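Local atomic coordinates of oxidoreductase, NAD-binding/iron-sulfur cluster-binding protein (Nitratireductor pacificus pht-3B, PDB entry 6ZXU), a protein that catalyses catabolic reductive dehalogenation, using a cobalamin cofactor together with two [4Fe-4S] clusters. Residues L144-Q149 and A181-Y186; R171-C176 and H197-A202. All blocks are in the same frame, centred on the assembly; numbering follows the deposited sequence.

Contact 1: residues L144-Q149 and A181-Y186; sequences LVFAVQ and AILSGY
L144 and L183 meet because each side chain is turned so that one methyl is carried into the interface between strand and helix. On the strand, CG of L144 lies anti to the backbone N (chi1 -178°). On the helix, CG of L183 sits beside the backbone N (chi1 -70°), anti to the carbonyl carbon, which helps direct CD1 at L144. The two leucines cross at about a right angle, and the touch is made by a single methyl from each, L144 CD2 against L183 CD1 at 3.6 Å. F146, two residues along the strand, turns its ring to the same helix. Its CE2 stands 4.5 Å from L183 CD1, a looser approach in which the methyl meets the ring obliquely. One branch of L183 therefore serves both strand residues, while the backbones stay well apart, with 9.3 Å between CA of L144 and CA of L183.

The polar backbone groups find partners on their own side of the interface. L144 and F146 pair with V237 and G235 of strand 232-239, V145 and A147 with G123 and with S120 and M121. Within the helix, G185 N bonds to A181 O at 3.0 Å. Helix 103-116 extends the apolar layer, its L110 lying against L144 and its S113 and A114 against L183. This is helix 168-190 packed on an inner strand of a four-stranded antiparallel sheet, an alpha+beta arrangement. With three buried residues and only 85 Å² covered between the two segments, it rests on dispersion and the exclusion of water, without a directional bond to fix the register of helix and strand.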
loop_
_atom_site.group_PDB
_atom_site.type_symbol
_atom_site.label_atom_id
_atom_site.label_comp_id
_atom_site.label_asym_id
_atom_site.label_seq_id
_atom_site.Cartn_x
_atom_site.Cartn_y
_atom_site.Cartn_z
ATOM N N LEU A 144 -5.095 8.317 -22.234
ATOM C CA LEU A 144 -5.702 7.796 -20.988
ATOM C C LEU A 144 -5.960 8.932 -20.051
ATOM O O LEU A 144 -5.041 9.606 -19.657
ATOM C CB LEU A 144 -4.792 6.797 -20.346
ATOM C CG LEU A 144 -5.347 6.168 -19.075
ATOM C CD1 LEU A 144 -6.186 4.991 -19.385
ATOM C CD2 LEU A 144 -4.155 5.695 -18.282
ATOM N N VAL A 145 -7.250 9.150 -19.696
ATOM C CA VAL A 145 -7.637 10.259 -18.878
ATOM C C VAL A 145 -8.180 9.666 -17.578
ATOM O O VAL A 145 -8.907 8.670 -17.609
ATOM C CB VAL A 145 -8.731 11.111 -19.532
ATOM C CG1 VAL A 145 -8.958 12.387 -18.780
ATOM C CG2 VAL A 145 -8.346 11.432 -20.986
ATOM N N PHE A 146 -7.784 10.237 -16.460
ATOM C CA PHE A 146 -8.260 9.774 -15.158
ATOM C C PHE A 146 -8.498 10.908 -14.229
ATOM O O PHE A 146 -7.888 11.964 -14.345
ATOM C CB PHE A 146 -7.355 8.747 -14.562
ATOM C CG PHE A 146 -5.992 9.271 -14.275
ATOM C CD1 PHE A 146 -5.769 9.975 -13.074
ATOM C CD2 PHE A 146 -4.945 9.032 -15.123
ATOM C CE1 PHE A 146 -4.502 10.420 -12.777
ATOM C CE2 PHE A 146 -3.667 9.552 -14.849
ATOM C CZ PHE A 146 -3.452 10.273 -13.680
ATOM N N ALA A 147 -9.441 10.717 -13.305
ATOM C CA ALA A 147 -9.799 11.713 -12.291
ATOM C C ALA A 147 -9.457 11.086 -10.934
ATOM O O ALA A 147 -9.582 9.872 -10.708
ATOM C CB ALA A 147 -11.246 12.092 -12.319
ATOM N N VAL A 148 -9.010 11.917 -10.048
ATOM C CA VAL A 148 -8.919 11.542 -8.634
ATOM C C VAL A 148 -9.862 12.445 -7.871
ATOM O O VAL A 148 -9.753 13.673 -7.928
ATOM C CB VAL A 148 -7.435 11.658 -8.128
ATOM C CG1 VAL A 148 -7.332 11.503 -6.589
ATOM C CG2 VAL A 148 -6.585 10.653 -8.819
ATOM N N GLN A 149 -10.710 11.884 -7.036
ATOM C CA GLN A 149 -11.601 12.697 -6.198
ATOM C C GLN A 149 -10.875 13.466 -5.106
ATOM O O GLN A 149 -9.889 13.019 -4.561
ATOM C CB GLN A 149 -12.704 11.795 -5.560
ATOM C CG GLN A 149 -13.803 12.644 -4.946
ATOM C CD GLN A 149 -15.095 11.932 -4.565
ATOM O OE1 GLN A 149 -16.145 12.570 -4.414
ATOM N NE2 GLN A 149 -15.013 10.658 -4.337
ATOM N N ALA A 181 2.839 9.829 -13.852
ATOM C CA ALA A 181 4.258 9.488 -13.946
ATOM C C ALA A 181 4.465 8.002 -13.948
ATOM O O ALA A 181 5.236 7.498 -14.769
ATOM C CB ALA A 181 5.041 10.096 -12.787
ATOM N N ILE A 182 3.685 7.269 -13.145
ATOM C CA ILE A 182 3.863 5.830 -13.055
ATOM C C ILE A 182 3.345 5.182 -14.342
ATOM O O ILE A 182 3.988 4.316 -14.899
ATOM C CB ILE A 182 3.164 5.270 -11.804
ATOM C CG1 ILE A 182 3.877 5.726 -10.560
ATOM C CG2 ILE A 182 3.183 3.764 -11.894
ATOM C CD1 ILE A 182 3.059 5.486 -9.298
ATOM N N LEU A 183 2.169 5.618 -14.792
ATOM C CA LEU A 183 1.555 5.022 -15.919
ATOM C C LEU A 183 2.278 5.323 -17.225
ATOM O O LEU A 183 2.420 4.447 -18.052
ATOM C CB LEU A 183 0.096 5.383 -16.026
ATOM C CG LEU A 183 -0.878 4.782 -14.960
ATOM C CD1 LEU A 183 -2.256 5.311 -15.196
ATOM C CD2 LEU A 183 -0.838 3.266 -15.017
ATOM N N SER A 184 2.718 6.556 -17.397
ATOM C CA SER A 184 3.551 6.907 -18.544
ATOM C C SER A 184 4.831 6.151 -18.549
ATOM O O SER A 184 5.248 5.608 -19.591
ATOM C CB SER A 184 3.772 8.405 -18.608
ATOM O OG SER A 184 4.573 8.903 -17.573
ATOM N N GLY A 185 5.455 5.991 -17.370
ATOM C CA GLY A 185 6.652 5.184 -17.316
ATOM C C GLY A 185 6.457 3.749 -17.602
ATOM O O GLY A 185 7.308 3.109 -18.201
ATOM N N TYR A 186 5.323 3.206 -17.175
ATOM C CA TYR A 186 4.940 1.813 -17.502
ATOM C C TYR A 186 4.828 1.594 -19.015
ATOM O O TYR A 186 5.360 0.608 -19.547
ATOM C CB TYR A 186 3.555 1.490 -16.864
ATOM C CG TYR A 186 2.847 0.289 -17.350
ATOM C CD1 TYR A 186 3.445 -0.953 -17.299
ATOM C CD2 TYR A 186 1.547 0.363 -17.816
ATOM C CE1 TYR A 186 2.784 -2.089 -17.714
ATOM C CE2 TYR A 186 0.828 -0.785 -18.219
ATOM C CZ TYR A 186 1.428 -2.005 -18.161
ATOM O OH TYR A 186 0.756 -3.127 -18.596
#

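Contact 2: residues R171-C176 and H197-A202; sequences RTDMRC and HFSGDA
The ring of F198 presses against the helix at D173, and this is the close-packed half of the contact. D173 CB lies in the ring plane at its edge, 4.0 Å from F198 CD2, while the same CD2 is 3.6 Å from D173 O, met obliquely. CG of F198 sits between the backbone N and the carbonyl carbon (chi1 78°), which lets the ring tuck back over its own turn, with G200 N 3.4 Å above the plane of one face. C176 CB lies against F198 CB at 4.3 Å, beside the stem of the side chain, and T85 and L88 pack against F198 from outside the two segments.

Looser, partly exposed ground begins at the carboxylate. D173 OD2 merely rests 3.5 Å from S199 CB, and polar contact is indirect: a water donates to D173 OD1 at 2.8 Å and accepts from S199 N. OD1 also forms a salt bridge with R233 of strand 232-239. Replacing D173 by alanine removes the carboxylate and is likely to cost R233 this salt bridge and the water its hold on the helix.

Residues 198-201 form a type I beta turn, closed by D201 N to F198 O at 2.9 Å. The turn follows on from outermost strand 194-198 and sets its aromatic residue against the helix that precedes that strand in the chain: a beta turn at the edge of an antiparallel sheet, packed on the helix that covers the sheet, in an alpha+beta fold.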
loop_
_atom_site.group_PDB
_atom_site.type_symbol
_atom_site.label_atom_id
_atom_site.label_comp_id
_atom_site.label_asym_id
_atom_site.label_seq_id
_atom_site.Cartn_x
_atom_site.Cartn_y
_atom_site.Cartn_z
ATOM N N ARG A 171 -3.263 18.869 -3.230
ATOM C CA ARG A 171 -3.219 17.487 -2.757
ATOM C C ARG A 171 -3.648 16.508 -3.870
ATOM O O ARG A 171 -2.980 15.533 -4.154
ATOM C CB ARG A 171 -4.114 17.363 -1.524
ATOM C CG ARG A 171 -4.354 15.962 -0.946
ATOM C CD ARG A 171 -5.637 15.442 -1.532
ATOM N NE ARG A 171 -6.193 14.230 -0.972
ATOM C CZ ARG A 171 -6.973 13.428 -1.662
ATOM N NH1 ARG A 171 -7.354 13.732 -2.891
ATOM N NH2 ARG A 171 -7.466 12.353 -1.095
ATOM N N THR A 172 -4.772 16.781 -4.480
ATOM C CA THR A 172 -5.266 15.909 -5.525
ATOM C C THR A 172 -4.421 16.022 -6.812
ATOM O O THR A 172 -4.165 15.009 -7.464
ATOM C CB THR A 172 -6.726 16.199 -5.744
ATOM O OG1 THR A 172 -7.423 16.184 -4.478
ATOM C CG2 THR A 172 -7.317 15.183 -6.686
ATOM N N ASP A 173 -3.953 17.206 -7.157
ATOM C CA ASP A 173 -2.936 17.297 -8.234
ATOM C C ASP A 173 -1.714 16.437 -7.992
ATOM O O ASP A 173 -1.182 15.804 -8.917
ATOM C CB ASP A 173 -2.510 18.757 -8.503
ATOM C CG ASP A 173 -3.500 19.526 -9.362
ATOM O OD1 ASP A 173 -4.428 18.919 -9.996
ATOM O OD2 ASP A 173 -3.386 20.763 -9.392
ATOM N N MET A 174 -1.191 16.473 -6.775
ATOM C CA MET A 174 -0.033 15.602 -6.435
ATOM C C MET A 174 -0.294 14.128 -6.758
ATOM O O MET A 174 0.540 13.423 -7.350
ATOM C CB MET A 174 0.316 15.765 -4.922
ATOM C CG MET A 174 1.469 14.911 -4.481
ATOM S SD MET A 174 1.624 14.866 -2.644
ATOM C CE MET A 174 0.014 14.122 -2.173
ATOM N N ARG A 175 -1.429 13.633 -6.328
ATOM C CA ARG A 175 -1.796 12.254 -6.599
ATOM C C ARG A 175 -1.951 12.035 -8.106
ATOM O O ARG A 175 -1.561 11.011 -8.592
ATOM C CB ARG A 175 -3.070 11.936 -5.813
ATOM C CG ARG A 175 -3.581 10.533 -5.954
ATOM C CD ARG A 175 -2.654 9.455 -5.474
ATOM N NE ARG A 175 -1.942 9.840 -4.223
ATOM C CZ ARG A 175 -2.495 9.858 -3.009
ATOM N NH1 ARG A 175 -3.800 9.555 -2.846
ATOM N NH2 ARG A 175 -1.765 10.246 -1.924
ATOM N N CYS A 176 -2.465 13.027 -8.856
ATOM C CA CYS A 176 -2.588 12.924 -10.325
ATOM C C CYS A 176 -1.248 12.865 -11.027
ATOM O O CYS A 176 -1.039 12.032 -11.899
ATOM C CB CYS A 176 -3.419 14.042 -10.867
ATOM S SG CYS A 176 -5.153 13.847 -10.490
ATOM N N HIS A 197 0.643 14.103 -17.961
ATOM C CA HIS A 197 0.215 15.475 -17.859
ATOM C C HIS A 197 -0.655 15.665 -16.669
ATOM O O HIS A 197 -1.497 14.789 -16.350
ATOM C CB HIS A 197 -0.592 15.911 -19.150
ATOM C CG HIS A 197 0.030 15.526 -20.445
ATOM N ND1 HIS A 197 0.696 16.412 -21.271
ATOM C CD2 HIS A 197 0.096 14.332 -21.068
ATOM C CE1 HIS A 197 1.121 15.785 -22.344
ATOM N NE2 HIS A 197 0.760 14.524 -22.257
ATOM N N PHE A 198 -0.560 16.816 -16.019
ATOM C CA PHE A 198 -1.514 17.179 -15.001
ATOM C C PHE A 198 -1.453 18.683 -14.909
ATOM O O PHE A 198 -0.732 19.320 -15.676
ATOM C CB PHE A 198 -1.214 16.497 -13.657
ATOM C CG PHE A 198 -0.091 17.134 -12.876
ATOM C CD1 PHE A 198 1.177 17.032 -13.345
ATOM C CD2 PHE A 198 -0.331 17.833 -11.706
ATOM C CE1 PHE A 198 2.200 17.646 -12.661
ATOM C CE2 PHE A 198 0.687 18.399 -10.989
ATOM C CZ PHE A 198 1.953 18.363 -11.515
ATOM N N SER A 199 -2.276 19.252 -14.067
ATOM C CA SER A 199 -2.394 20.718 -14.047
ATOM C C SER A 199 -1.032 21.470 -13.970
ATOM O O SER A 199 -0.838 22.467 -14.598
ATOM C CB SER A 199 -3.248 21.108 -12.886
ATOM O OG SER A 199 -3.281 22.506 -12.849
ATOM N N GLY A 200 -0.134 20.981 -13.117
ATOM C CA GLY A 200 1.170 21.525 -12.935
ATOM C C GLY A 200 2.138 21.427 -14.106
ATOM O O GLY A 200 3.087 22.212 -14.152
ATOM N N ASP A 201 1.873 20.550 -15.084
ATOM C CA ASP A 201 2.694 20.396 -16.259
ATOM C C ASP A 201 1.902 19.615 -17.276
ATOM O O ASP A 201 1.862 18.371 -17.240
ATOM C CB ASP A 201 3.994 19.645 -15.916
ATOM C CG ASP A 201 5.020 19.603 -17.090
ATOM O OD1 ASP A 201 4.667 19.199 -18.204
ATOM O OD2 ASP A 201 6.212 19.977 -16.890
ATOM N N ALA A 202 1.321 20.342 -18.212
ATOM C CA ALA A 202 0.456 19.721 -19.246
ATOM C C ALA A 202 0.794 20.323 -20.620
ATOM O O ALA A 202 0.920 21.513 -20.741
ATOM C CB ALA A 202 -1.021 19.954 -18.903
HETATM O O HOH W 1 -4.545 18.245 -12.718
#

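Contacts 1 and 2 both use helix 168-190 and reach the same antiparallel sheet, with centres about 10 Å apart. They also touch directly: R171 NH1 probably hydrogen-bonds to Q149 O at 3.1 Å, V148 CG2 lies 3.9 Å from C176 SG, and F146 CZ is 3.5 Å from C176 O. Contact 1 fixes the later part of the helix to a central strand, contact 2 its earlier part to the turn at an outer strand. Both lie away from the cobalamin and the clusters. A second sheet, including strands 394-399 and 514-521, repeats the 1-2-4-3 order, and R175 forms a salt bridge with E458 on helix 445-469, which also carries the cobalamin-binding S449.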